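Local coordinates for DltD domain-containing protein (Beauveria bassiana, PDB 7D78) that probably acts as an alpha/beta-hydrolase thioesterase that cyclises and releases a polyketide chain as a medium-ring lactone, at residues N61-M66 with R88-S93; Y83-R88 with E108-I113; E199-M204 with Q237-L242; G132-G137 with C157-F162; R148-L153 with D255-L260. One frame throughout, in Å; residues are numbered along the deposited sequence. Where two conformers were deposited one is given.

Interactions 2, 4 and 5 all reach the eight-stranded sheet. Interaction 4 holds the probable nucleophile S134, whose hydroxyl also binds a glycerol molecule. Interaction 3 packs against it, L242 CD2 resting 3.6 Å from F135 CE1, and the M204 side chain comes within about 5 Å of a glycerol. Interactions 1 and 2 share R88 and are joined by K64 NZ to D86 OD2 at 2.8 Å, the loops of interaction 1 rising from two neighbouring strands. R149 NH2 of interaction 5 reaches A111 O of interaction 2 at 2.9 Å. The centres of interactions 3 and 5 are about 29 Å apart, on opposite sides of the chain's centre, yet both touch the second subunit, as does interaction 2.

Interaction 1 (N61-M66 with R88-S93); sequences NCVKEM and RSIGDS
V63 and G91 bring the two loops together, their CA atoms 5.7 Å apart, with a type I beta turn from V63 to M66 beside a type II' turn from I90 to S93. G91 fills the second position of its turn, where a positive phi (61°) suits glycine, and its bare CA lets V63 CG1 settle against it at 3.9 Å. I90 buries more surface here than any other residue. Its CG2 lies 3.6 Å from the carbonyl oxygen C62 O and also meets V63 CG1, the two side chains passing at a slant, while CG1 and CD1 turn toward N61, whose OD1 is bonded to N99.

The polar end is a salt-bridge network. Beyond CG, K64 is extended until chi4, and the bend there (-54°) brings NZ to D92 OD2 at 2.8 Å. The ammonium stands above the plane of that carboxylate, 56° out of it. The same NZ meets E65 OE2 at 2.7 Å on the syn side, and D86 gives it a third carboxylate. E65 OE2 and D92 OD2 come within 4.2 Å of each other. A water donating to both and the lysine charge probably offset their repulsion. D92 OD1 is taken by N229.

The loop 61-66 leads from strand 51-57 to helix 68-77; the loop 88-93 follows strand 81-86. The two strands are parallel neighbours, so the loops emerge side by side at the C-terminal ends of these two strands, where helix 210-220 packs on C62 and M66.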
# COMPACT_ATOMS: atom_id res chain seq x y z
N ASN A 61 17.12 0.96 -2.25
CA ASN A 61 17.93 -0.10 -2.86
C ASN A 61 19.34 -0.18 -2.28
O ASN A 61 20.20 -0.85 -2.86
CB ASN A 61 18.03 0.05 -4.39
CG ASN A 61 18.20 -1.29 -5.10
OD1 ASN A 61 17.63 -2.30 -4.67
ND2 ASN A 61 18.99 -1.32 -6.18
N CYS A 62 19.60 0.48 -1.16
CA CYS A 62 20.93 0.46 -0.56
C CYS A 62 21.10 -0.76 0.34
O CYS A 62 20.13 -1.30 0.89
CB CYS A 62 21.18 1.73 0.25
SG CYS A 62 21.11 3.19 -0.80
N VAL A 63 22.36 -1.19 0.49
CA VAL A 63 22.69 -2.30 1.36
C VAL A 63 23.28 -1.76 2.66
O VAL A 63 23.75 -0.62 2.73
CB VAL A 63 23.65 -3.32 0.68
CG1 VAL A 63 22.95 -4.00 -0.50
CG2 VAL A 63 24.97 -2.67 0.24
N LYS A 64 23.23 -2.59 3.70
CA LYS A 64 23.59 -2.17 5.04
C LYS A 64 25.05 -1.73 5.14
O LYS A 64 25.39 -0.96 6.05
CB LYS A 64 23.31 -3.31 6.03
CG LYS A 64 24.04 -4.63 5.67
CD LYS A 64 23.41 -5.83 6.37
CE LYS A 64 24.21 -7.12 6.10
NZ LYS A 64 24.38 -7.33 4.63
N GLU A 65 25.91 -2.18 4.22
CA GLU A 65 27.34 -1.86 4.26
C GLU A 65 27.65 -0.45 3.78
O GLU A 65 28.78 0.02 3.99
CB GLU A 65 28.14 -2.86 3.41
CG GLU A 65 28.16 -4.27 3.98
CD GLU A 65 26.92 -5.07 3.62
OE1 GLU A 65 26.08 -4.57 2.83
OE2 GLU A 65 26.78 -6.21 4.14
N MET A 66 26.71 0.23 3.14
CA MET A 66 26.95 1.58 2.63
C MET A 66 26.75 2.58 3.75
O MET A 66 25.62 2.74 4.24
CB MET A 66 26.02 1.88 1.46
CG MET A 66 26.20 0.93 0.29
SD MET A 66 24.82 0.99 -0.89
CE MET A 66 24.82 2.69 -1.33
N ARG A 88 13.90 -6.35 2.68
CA ARG A 88 13.37 -7.43 1.86
C ARG A 88 13.78 -7.30 0.39
O ARG A 88 13.66 -6.22 -0.20
CB ARG A 88 11.85 -7.44 1.98
CG ARG A 88 11.17 -8.52 1.12
CD ARG A 88 9.67 -8.41 1.22
NE ARG A 88 9.19 -8.71 2.56
CZ ARG A 88 8.54 -9.81 2.89
NH1 ARG A 88 8.30 -10.73 1.96
NH2 ARG A 88 8.12 -10.00 4.13
N SER A 89 14.28 -8.40 -0.18
CA SER A 89 14.67 -8.58 -1.58
C SER A 89 15.95 -7.84 -1.96
O SER A 89 16.27 -7.75 -3.15
CB SER A 89 13.55 -8.19 -2.55
OG SER A 89 13.58 -6.80 -2.82
N ILE A 90 16.70 -7.33 -0.97
CA ILE A 90 17.90 -6.54 -1.19
C ILE A 90 19.08 -7.22 -0.49
O ILE A 90 18.93 -7.74 0.62
CB ILE A 90 17.71 -5.10 -0.64
CG1 ILE A 90 16.61 -4.38 -1.43
CG2 ILE A 90 19.03 -4.33 -0.64
CD1 ILE A 90 16.17 -3.07 -0.81
N GLY A 91 20.24 -7.21 -1.15
CA GLY A 91 21.46 -7.60 -0.47
C GLY A 91 21.39 -9.03 0.02
O GLY A 91 21.05 -9.95 -0.73
N ASP A 92 21.70 -9.22 1.30
CA ASP A 92 21.79 -10.54 1.90
C ASP A 92 20.43 -11.13 2.26
O ASP A 92 20.36 -12.31 2.61
CB ASP A 92 22.67 -10.51 3.17
CG ASP A 92 24.17 -10.33 2.86
OD1 ASP A 92 24.61 -10.60 1.72
OD2 ASP A 92 24.91 -9.93 3.79
N SER A 93 19.35 -10.35 2.19
CA SER A 93 18.07 -10.80 2.73
C SER A 93 17.25 -11.57 1.71
O SER A 93 17.37 -11.37 0.50
CB SER A 93 17.26 -9.61 3.25
OG SER A 93 17.93 -8.99 4.31
O HOH W 1 27.80 -8.80 3.21

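Interaction 2 (Y83-R88 with E108-I113); sequences YIYDPR and EDLADI
I113 puts its two methyl-bearing branches on two tyrosines. CD1 sits over one face of the Y85 ring, 3.7 Å from its centroid and 15° off the normal, a CH-pi contact displaced a little toward the rim. CG2 meets the Y83 ring at its edge, 3.6 Å from CE2. With CG1 anti to the carbonyl carbon (chi1 -66°), I113 sends one branch to each ring. L110 joins at the far end of Y85, its CG 3.4 Å from Y85 OH, and its CD2 approaches CE1 and CZ obliquely. The two phenol oxygens find polar partners beyond the segments: Y85 OH binds T57 and Y83 OH binds the carbonyl of V30.

The polar edge belongs to R88 and D109. The arginine, bent at chi3, grips the carboxylate side-on with two nitrogens, NE to OD2 at 2.9 Å and NH2 to OD1 at 2.9 Å. Both acceptors lie close to the guanidinium plane, and the two flat groups are nearly coplanar, which fixes the rotation of each. OD2 of D109 also accepts from a water at 2.7 Å, and that water takes the backbone N-H of R88 at 2.8 Å. Q105 adds a bond to D109 OD1, and D36 a second carboxylate for R88. On another side of the helix, E108 and D112 form salt bridges with K241 and R179 of the second subunit.

The axes of 83-86 and 108-113 come within 11.9 Å, their N-to-C directions 136° apart. Helix 103-118 belongs to the beta-alpha-beta crossover from strand 81-86 to strand 127-133, passing over strand 51-57 as expected in the alpha/beta hydrolase fold.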
# COMPACT_ATOMS: atom_id res chain seq x y z
N TYR A 83 21.31 -2.31 15.01
CA TYR A 83 21.03 -3.30 13.97
C TYR A 83 20.91 -2.58 12.64
O TYR A 83 20.00 -1.76 12.47
CB TYR A 83 19.75 -4.07 14.28
CG TYR A 83 19.42 -5.24 13.36
CD1 TYR A 83 20.34 -6.25 13.14
CD2 TYR A 83 18.17 -5.35 12.74
CE1 TYR A 83 20.05 -7.33 12.32
CE2 TYR A 83 17.86 -6.44 11.93
CZ TYR A 83 18.81 -7.43 11.72
OH TYR A 83 18.55 -8.52 10.91
N ILE A 84 21.83 -2.84 11.72
CA ILE A 84 21.69 -2.43 10.32
C ILE A 84 21.33 -3.68 9.53
O ILE A 84 21.95 -4.73 9.71
CB ILE A 84 22.98 -1.80 9.77
CG1 ILE A 84 23.77 -1.06 10.85
CG2 ILE A 84 22.67 -0.85 8.61
CD1 ILE A 84 25.10 -0.57 10.32
N TYR A 85 20.34 -3.57 8.65
CA TYR A 85 19.86 -4.74 7.93
C TYR A 85 19.61 -4.40 6.47
O TYR A 85 19.40 -3.24 6.10
CB TYR A 85 18.57 -5.31 8.58
CG TYR A 85 17.36 -4.40 8.38
CD1 TYR A 85 17.13 -3.33 9.24
CD2 TYR A 85 16.48 -4.60 7.32
CE1 TYR A 85 16.04 -2.48 9.05
CE2 TYR A 85 15.40 -3.76 7.11
CZ TYR A 85 15.19 -2.70 7.98
OH TYR A 85 14.11 -1.88 7.77
N ASP A 86 19.66 -5.44 5.64
CA ASP A 86 19.24 -5.35 4.24
C ASP A 86 17.74 -5.56 4.17
O ASP A 86 17.26 -6.63 4.57
CB ASP A 86 19.95 -6.38 3.38
CG ASP A 86 21.43 -6.06 3.17
OD1 ASP A 86 21.80 -4.87 3.18
OD2 ASP A 86 22.23 -7.01 2.95
N PRO A 87 16.96 -4.60 3.67
CA PRO A 87 15.51 -4.82 3.58
C PRO A 87 15.17 -5.96 2.64
O PRO A 87 16.00 -6.47 1.88
CB PRO A 87 14.97 -3.48 3.07
CG PRO A 87 16.07 -2.47 3.40
CD PRO A 87 17.35 -3.26 3.21
N ARG A 88 13.90 -6.35 2.68
CA ARG A 88 13.37 -7.43 1.86
C ARG A 88 13.78 -7.30 0.39
O ARG A 88 13.66 -6.22 -0.20
CB ARG A 88 11.85 -7.44 1.98
CG ARG A 88 11.17 -8.52 1.12
CD ARG A 88 9.67 -8.41 1.22
NE ARG A 88 9.19 -8.71 2.56
CZ ARG A 88 8.54 -9.81 2.89
NH1 ARG A 88 8.30 -10.73 1.96
NH2 ARG A 88 8.12 -10.00 4.13
N GLU A 108 6.02 -3.00 7.34
CA GLU A 108 5.52 -4.12 8.12
C GLU A 108 6.66 -5.05 8.56
O GLU A 108 6.65 -5.57 9.69
CB GLU A 108 4.47 -4.91 7.32
CG GLU A 108 3.15 -4.18 7.13
CD GLU A 108 2.12 -5.03 6.39
OE1 GLU A 108 2.01 -6.23 6.69
OE2 GLU A 108 1.41 -4.49 5.51
N ASP A 109 7.64 -5.27 7.68
CA ASP A 109 8.80 -6.08 8.06
C ASP A 109 9.46 -5.53 9.32
O ASP A 109 9.96 -6.30 10.15
CB ASP A 109 9.82 -6.12 6.92
CG ASP A 109 9.39 -7.01 5.76
OD1 ASP A 109 8.40 -7.75 5.90
OD2 ASP A 109 10.05 -6.94 4.69
N LEU A 110 9.47 -4.19 9.47
CA LEU A 110 10.10 -3.56 10.63
C LEU A 110 9.41 -3.94 11.93
O LEU A 110 10.07 -4.04 12.97
CB LEU A 110 10.11 -2.03 10.46
CG LEU A 110 11.39 -1.47 9.85
CD1 LEU A 110 11.20 -0.04 9.41
CD2 LEU A 110 12.56 -1.57 10.84
N ALA A 111 8.08 -4.15 11.92
CA ALA A 111 7.42 -4.70 13.11
C ALA A 111 8.03 -6.04 13.50
O ALA A 111 8.27 -6.30 14.68
CB ALA A 111 5.92 -4.85 12.88
N ASP A 112 8.29 -6.90 12.51
CA ASP A 112 8.84 -8.22 12.79
C ASP A 112 10.30 -8.13 13.20
O ASP A 112 10.75 -8.87 14.08
CB ASP A 112 8.65 -9.13 11.58
CG ASP A 112 7.18 -9.34 11.26
OD1 ASP A 112 6.35 -9.12 12.17
OD2 ASP A 112 6.86 -9.74 10.11
N ILE A 113 11.06 -7.21 12.60
CA ILE A 113 12.42 -6.95 13.05
C ILE A 113 12.42 -6.47 14.50
O ILE A 113 13.20 -6.96 15.33
CB ILE A 113 13.10 -5.93 12.12
CG1 ILE A 113 13.27 -6.55 10.73
CG2 ILE A 113 14.46 -5.47 12.71
CD1 ILE A 113 13.48 -5.53 9.63
O HOH W 2 12.11 -5.24 4.54

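Interaction 3 (E199-M204 with Q237-L242); sequences ENPIGM and QTYQKL
I202 lies over one face of the Y239 ring, its CG2 4.0 Å from the centroid and 26° off the normal, while its CD1 presses on Y239 CD1 at 3.5 Å. M204 comes to the edge of the same ring, SD 5.5 Å from the centroid, a Met-aromatic contact. The sulfur also touches L242 CD1 at 4.0 Å, closing a small apolar cluster with I202 CD1. At the phenol end, P201 CD and N200 CB both approach Y239 OH from the loop side, P201 CD at 3.4 Å.

The second shell is the type I turn from N200 to G203, closed by G203 N to N200 O and extended by the N200 amide, which holds M204. With CG swung between the backbone N and the carbonyl carbon (chi1 54°), N200 turns back over the turn. OD1 accepts M204 N at 3.0 Å on a lone pair in the carbonyl plane, and ND2 donates to M204 O at 3.2 Å, so one amide holds both backbone groups of M204. Farther out, helix 168-183 packs on P201 and I202.

Dispersion and ring contacts therefore join loop to helix, whereas N200 bonds within the loop, fixing the shape that presents I202 and M204.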
# COMPACT_ATOMS: atom_id res chain seq x y z
N GLU A 199 18.52 9.86 -14.73
CA GLU A 199 17.08 9.86 -14.86
C GLU A 199 16.51 8.48 -14.58
O GLU A 199 17.21 7.47 -14.58
CB GLU A 199 16.67 10.31 -16.27
CG GLU A 199 17.05 11.75 -16.59
CD GLU A 199 16.57 12.20 -17.96
OE1 GLU A 199 16.72 11.43 -18.93
OE2 GLU A 199 16.02 13.31 -18.07
N ASN A 200 15.20 8.45 -14.38
CA ASN A 200 14.46 7.20 -14.23
C ASN A 200 13.03 7.46 -14.68
O ASN A 200 12.62 8.62 -14.85
CB ASN A 200 14.53 6.69 -12.78
CG ASN A 200 14.07 7.73 -11.78
OD1 ASN A 200 12.91 8.14 -11.78
ND2 ASN A 200 14.99 8.15 -10.91
N PRO A 201 12.24 6.40 -14.91
CA PRO A 201 10.95 6.58 -15.59
C PRO A 201 9.94 7.43 -14.85
O PRO A 201 9.05 8.00 -15.51
CB PRO A 201 10.45 5.14 -15.76
CG PRO A 201 11.69 4.33 -15.86
CD PRO A 201 12.62 4.97 -14.85
N ILE A 202 9.99 7.51 -13.52
CA ILE A 202 8.97 8.29 -12.81
C ILE A 202 9.47 9.66 -12.39
O ILE A 202 8.66 10.48 -11.92
CB ILE A 202 8.41 7.53 -11.59
CG1 ILE A 202 9.46 7.36 -10.50
CG2 ILE A 202 7.85 6.15 -12.00
CD1 ILE A 202 8.90 6.75 -9.19
N GLY A 203 10.76 9.93 -12.54
CA GLY A 203 11.30 11.23 -12.16
C GLY A 203 11.62 11.39 -10.68
O GLY A 203 11.53 12.51 -10.16
N MET A 204 12.01 10.32 -9.99
CA MET A 204 12.18 10.40 -8.54
C MET A 204 13.60 10.83 -8.18
O MET A 204 14.54 10.61 -8.94
CB MET A 204 11.86 9.06 -7.87
CG MET A 204 12.76 7.91 -8.29
SD MET A 204 12.54 6.39 -7.30
CE MET A 204 13.46 6.83 -5.83
N GLN A 237 8.45 -2.82 -11.19
CA GLN A 237 7.21 -2.83 -10.41
C GLN A 237 7.34 -2.06 -9.10
O GLN A 237 6.31 -1.74 -8.48
CB GLN A 237 6.76 -4.26 -10.12
CG GLN A 237 6.19 -4.98 -11.35
CD GLN A 237 5.03 -4.22 -12.01
OE1 GLN A 237 4.19 -3.63 -11.32
NE2 GLN A 237 4.98 -4.23 -13.34
N THR A 238 8.57 -1.76 -8.66
CA THR A 238 8.81 -0.82 -7.58
C THR A 238 7.97 0.43 -7.78
O THR A 238 7.35 0.94 -6.84
CB THR A 238 10.29 -0.42 -7.52
OG1 THR A 238 11.09 -1.58 -7.26
CG2 THR A 238 10.55 0.66 -6.44
N TYR A 239 7.92 0.91 -9.03
CA TYR A 239 7.21 2.15 -9.31
C TYR A 239 5.71 2.01 -9.09
O TYR A 239 5.03 3.00 -8.81
CB TYR A 239 7.52 2.60 -10.73
CG TYR A 239 8.99 2.90 -10.96
CD1 TYR A 239 9.79 3.41 -9.93
CD2 TYR A 239 9.58 2.66 -12.20
CE1 TYR A 239 11.16 3.68 -10.15
CE2 TYR A 239 10.92 2.93 -12.42
CZ TYR A 239 11.70 3.44 -11.41
OH TYR A 239 13.03 3.70 -11.67
N GLN A 240 5.17 0.80 -9.25
CA GLN A 240 3.77 0.57 -8.90
C GLN A 240 3.56 0.73 -7.40
O GLN A 240 2.59 1.37 -6.96
CB GLN A 240 3.34 -0.82 -9.36
CG GLN A 240 1.91 -1.20 -8.97
CD GLN A 240 0.87 -0.32 -9.64
OE1 GLN A 240 0.39 0.67 -9.07
NE2 GLN A 240 0.54 -0.65 -10.87
N LYS A 241 4.45 0.16 -6.58
CA LYS A 241 4.35 0.33 -5.14
C LYS A 241 4.47 1.80 -4.75
O LYS A 241 3.76 2.28 -3.86
CB LYS A 241 5.42 -0.50 -4.44
CG LYS A 241 5.49 -1.97 -4.87
CD LYS A 241 4.11 -2.62 -4.77
CE LYS A 241 4.10 -4.05 -5.32
NZ LYS A 241 2.73 -4.67 -5.19
N LEU A 242 5.36 2.54 -5.41
CA LEU A 242 5.52 3.95 -5.10
C LEU A 242 4.31 4.76 -5.54
O LEU A 242 4.02 5.81 -4.95
CB LEU A 242 6.79 4.51 -5.75
CG LEU A 242 8.10 3.83 -5.33
CD1 LEU A 242 9.28 4.56 -5.95
CD2 LEU A 242 8.22 3.83 -3.80

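Interaction 4 (G132-G137 with C157-F162); sequences GMSFGG and CPILSF
F135 and F162 form the aromatic part: CE1 meets CE1 at 3.6 Å, with F162 CE1 at the edge of the F135 ring. The planes stand 69° apart in an oblique pairing, and W245 meets both rings.

Backbone contacts are C-H...O pairs in both directions. S134 CA approaches C157 O at 3.1 Å, and P158 CA approaches S134 O at 3.5 Å, marking how closely the serine turn lies against 157-159.

C157 and I159 pack beside S134. C157 SG lies 4.0 Å from both S134 CB and M133 CG, and I159 CD1 lies 3.4 Å from S134 OG. That hydroxyl, set anti to the backbone N (chi1 -178°), is hydrogen-bonded to H296 NE2 and to a glycerol oxygen; though S134 sits at the N-cap of helix 135-146, OG does no capping.

S134 joins strand 127-133 to the helix with a positive phi (63°), and G132 packs close against the carbonyl of G136, which suits a residue without a side chain. The strained turn with its glycines fits the nucleophile elbow (GxSxG) of alpha/beta hydrolases, consistent with S134 being the nucleophile of a Ser-His-Asp triad with H296 and D267.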
# COMPACT_ATOMS: atom_id res chain seq x y z
N GLY A 132 16.30 5.89 10.19
CA GLY A 132 16.27 5.64 8.76
C GLY A 132 16.89 6.77 7.99
O GLY A 132 16.76 7.94 8.35
N MET A 133 17.57 6.41 6.90
CA MET A 133 18.17 7.39 6.01
C MET A 133 17.45 7.40 4.67
O MET A 133 17.20 6.34 4.09
CB MET A 133 19.65 7.12 5.78
CG MET A 133 20.30 8.14 4.85
SD MET A 133 22.05 8.26 5.19
CE MET A 133 22.57 9.40 3.91
N SER A 134 17.15 8.60 4.17
CA SER A 134 16.60 8.79 2.82
C SER A 134 15.25 8.07 2.78
O SER A 134 14.45 8.25 3.72
CB SER A 134 17.63 8.32 1.80
OG SER A 134 17.17 8.52 0.48
N PHE A 135 14.97 7.27 1.75
CA PHE A 135 13.81 6.39 1.66
C PHE A 135 13.57 5.61 2.96
O PHE A 135 12.42 5.44 3.38
CB PHE A 135 14.04 5.43 0.47
CG PHE A 135 12.81 4.71 -0.00
CD1 PHE A 135 11.98 5.30 -0.94
CD2 PHE A 135 12.54 3.41 0.42
CE1 PHE A 135 10.85 4.62 -1.41
CE2 PHE A 135 11.41 2.74 -0.04
CZ PHE A 135 10.57 3.34 -0.95
N GLY A 136 14.65 5.15 3.60
CA GLY A 136 14.51 4.38 4.82
C GLY A 136 13.99 5.18 6.01
O GLY A 136 13.37 4.62 6.92
N GLY A 137 14.26 6.49 6.04
CA GLY A 137 13.66 7.32 7.07
C GLY A 137 12.15 7.40 6.93
O GLY A 137 11.42 7.36 7.93
N CYS A 157 17.27 12.93 6.02
CA CYS A 157 16.90 13.31 4.66
C CYS A 157 15.76 12.45 4.09
O CYS A 157 15.91 11.85 3.02
CB CYS A 157 18.12 13.28 3.74
SG CYS A 157 18.96 11.67 3.57
N PRO A 158 14.62 12.37 4.78
CA PRO A 158 13.52 11.55 4.27
C PRO A 158 13.06 12.03 2.90
O PRO A 158 13.00 13.23 2.62
CB PRO A 158 12.42 11.73 5.32
CG PRO A 158 12.73 13.03 5.98
CD PRO A 158 14.23 13.11 6.00
N ILE A 159 12.72 11.07 2.03
CA ILE A 159 12.15 11.34 0.72
C ILE A 159 10.64 11.12 0.81
O ILE A 159 10.18 10.04 1.22
CB ILE A 159 12.75 10.44 -0.38
CG1 ILE A 159 14.22 10.77 -0.64
CG2 ILE A 159 12.03 10.71 -1.68
CD1 ILE A 159 14.87 9.82 -1.67
N LEU A 160 9.86 12.11 0.38
CA LEU A 160 8.42 12.10 0.61
C LEU A 160 7.57 12.16 -0.65
O LEU A 160 6.34 12.12 -0.54
CB LEU A 160 8.04 13.26 1.54
CG LEU A 160 8.73 13.22 2.90
CD1 LEU A 160 8.63 14.59 3.57
CD2 LEU A 160 8.10 12.15 3.78
N SER A 161 8.18 12.26 -1.83
CA SER A 161 7.44 12.22 -3.09
C SER A 161 8.35 11.58 -4.13
O SER A 161 9.57 11.51 -3.95
CB SER A 161 7.01 13.62 -3.54
OG SER A 161 8.14 14.46 -3.73
N PHE A 162 7.73 11.10 -5.22
CA PHE A 162 8.46 10.24 -6.15
C PHE A 162 8.16 10.51 -7.62
O PHE A 162 9.06 10.43 -8.46
CB PHE A 162 8.18 8.78 -5.80
CG PHE A 162 8.57 8.45 -4.39
CD1 PHE A 162 9.90 8.16 -4.08
CD2 PHE A 162 7.64 8.53 -3.37
CE1 PHE A 162 10.28 7.90 -2.78
CE2 PHE A 162 8.01 8.28 -2.06
CZ PHE A 162 9.34 7.96 -1.76

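Interaction 5 (R148-L153 with D255-L260); sequences RRVKAL and DKTPVL
L153 O is gripped by two groups of the neighbouring strand: L260 N donates to it at 2.9 Å, and V259 CA presents its hydrogen from 3.2 Å. The partner bond runs the other way, L153 N to P258 O at 2.9 Å, and A152 CA makes a longer C-H...O contact with that same carbonyl. Together they set L153 opposite V259 in a parallel bridge. The two side chains lie side by side and point the same way, L153 CD2 touching V259 CG2 at 4.0 Å, on the sheet face where helix 135-146 packs over L153.

Strands 150-156 and 259-264 are neighbours in the central alpha/beta-hydrolase sheet, although 101 residues, among them much of the helical region that carries interaction 3, separate the segments. V259 bonds onward through K287 to the outermost strand of this chain's sheet, 286-291.

Before the bridge the chains are packed rather than paired. With OG1 anti to the carbonyl carbon (chi1 -50°), the methyl CG2 of T257 is left anti to the backbone N and lies against A152 CA at 3.8 Å, near L153 CB. The ring of P258 rests on the carbonyl of K151, CD to O 3.3 Å, and has F315 and N319 of helix 305-319 as further neighbours. A water bridge between V150 O and the T257 hydroxyl is doubtful. Farther from the sheet, K256 NZ meets D255 OD1 at 2.9 Å, on the syn side and 24° out of the carboxylate plane, and forms a second salt bridge with D169 of the second subunit.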
# COMPACT_ATOMS: atom_id res chain seq x y z
N ARG A 148 3.66 0.98 18.94
CA ARG A 148 4.01 1.78 20.11
C ARG A 148 5.30 1.32 20.78
O ARG A 148 5.80 2.01 21.67
CB ARG A 148 2.87 1.76 21.13
CG ARG A 148 2.71 0.44 21.85
CD ARG A 148 1.42 0.43 22.67
NE ARG A 148 1.42 -0.66 23.65
CZ ARG A 148 0.58 -0.72 24.68
NH1 ARG A 148 -0.32 0.24 24.87
NH2 ARG A 148 0.65 -1.74 25.53
N ARG A 149 5.85 0.17 20.37
CA ARG A 149 7.16 -0.22 20.90
C ARG A 149 8.25 0.71 20.42
O ARG A 149 9.32 0.77 21.05
CB ARG A 149 7.48 -1.66 20.49
CG ARG A 149 6.45 -2.67 20.96
CD ARG A 149 6.72 -4.04 20.33
NE ARG A 149 6.60 -3.97 18.87
CZ ARG A 149 6.93 -4.97 18.05
NH1 ARG A 149 7.38 -6.11 18.55
NH2 ARG A 149 6.81 -4.81 16.73
N VAL A 150 8.02 1.42 19.33
CA VAL A 150 8.99 2.38 18.80
C VAL A 150 8.89 3.64 19.64
O VAL A 150 7.88 4.35 19.61
CB VAL A 150 8.73 2.65 17.32
CG1 VAL A 150 9.67 3.73 16.79
CG2 VAL A 150 8.89 1.35 16.53
N LYS A 151 9.94 3.93 20.41
CA LYS A 151 9.92 5.02 21.38
C LYS A 151 10.52 6.31 20.85
O LYS A 151 10.40 7.36 21.50
CB LYS A 151 10.67 4.59 22.65
CG LYS A 151 10.13 3.31 23.27
CD LYS A 151 8.66 3.47 23.68
CE LYS A 151 8.09 2.17 24.27
NZ LYS A 151 8.78 1.78 25.54
N ALA A 152 11.18 6.27 19.70
CA ALA A 152 11.70 7.47 19.05
C ALA A 152 11.93 7.15 17.59
O ALA A 152 12.14 5.99 17.21
CB ALA A 152 13.00 7.96 19.69
N LEU A 153 11.92 8.20 16.78
CA LEU A 153 12.05 8.11 15.33
C LEU A 153 13.08 9.12 14.88
O LEU A 153 12.94 10.32 15.16
CB LEU A 153 10.70 8.37 14.66
CG LEU A 153 10.70 8.58 13.14
CD1 LEU A 153 11.08 7.27 12.44
CD2 LEU A 153 9.31 9.04 12.71
N ASP A 255 1.82 10.84 15.72
CA ASP A 255 1.45 12.01 16.51
C ASP A 255 1.87 11.89 17.97
O ASP A 255 1.52 12.76 18.77
CB ASP A 255 -0.06 12.26 16.41
CG ASP A 255 -0.90 11.09 16.90
OD1 ASP A 255 -0.35 10.06 17.35
OD2 ASP A 255 -2.14 11.19 16.82
N LYS A 256 2.62 10.84 18.33
CA LYS A 256 3.09 10.67 19.71
C LYS A 256 4.59 10.39 19.77
O LYS A 256 5.26 10.72 20.75
CB LYS A 256 2.37 9.52 20.41
CG LYS A 256 0.86 9.59 20.43
CD LYS A 256 0.32 8.22 20.84
CE LYS A 256 -1.18 8.12 20.71
NZ LYS A 256 -1.63 8.36 19.32
N THR A 257 5.13 9.78 18.73
CA THR A 257 6.52 9.34 18.75
C THR A 257 7.48 10.52 18.65
O THR A 257 7.46 11.24 17.65
CB THR A 257 6.75 8.38 17.59
OG1 THR A 257 5.73 7.38 17.61
CG2 THR A 257 8.13 7.73 17.70
N PRO A 258 8.34 10.74 19.65
CA PRO A 258 9.36 11.79 19.54
C PRO A 258 10.18 11.61 18.28
O PRO A 258 10.66 10.51 17.98
CB PRO A 258 10.22 11.58 20.79
CG PRO A 258 9.36 10.84 21.75
CD PRO A 258 8.43 10.00 20.92
N VAL A 259 10.33 12.68 17.51
CA VAL A 259 10.90 12.58 16.17
C VAL A 259 12.00 13.61 16.00
O VAL A 259 11.81 14.80 16.27
CB VAL A 259 9.83 12.72 15.07
CG1 VAL A 259 8.95 13.95 15.31
CG2 VAL A 259 10.48 12.78 13.68
N LEU A 260 13.15 13.14 15.52
CA LEU A 260 14.25 13.99 15.09
C LEU A 260 14.37 13.88 13.58
O LEU A 260 14.47 12.77 13.05
CB LEU A 260 15.56 13.57 15.76
CG LEU A 260 16.83 14.15 15.14
CD1 LEU A 260 16.89 15.65 15.44
CD2 LEU A 260 18.05 13.43 15.70
O HOH W 3 5.98 4.89 17.61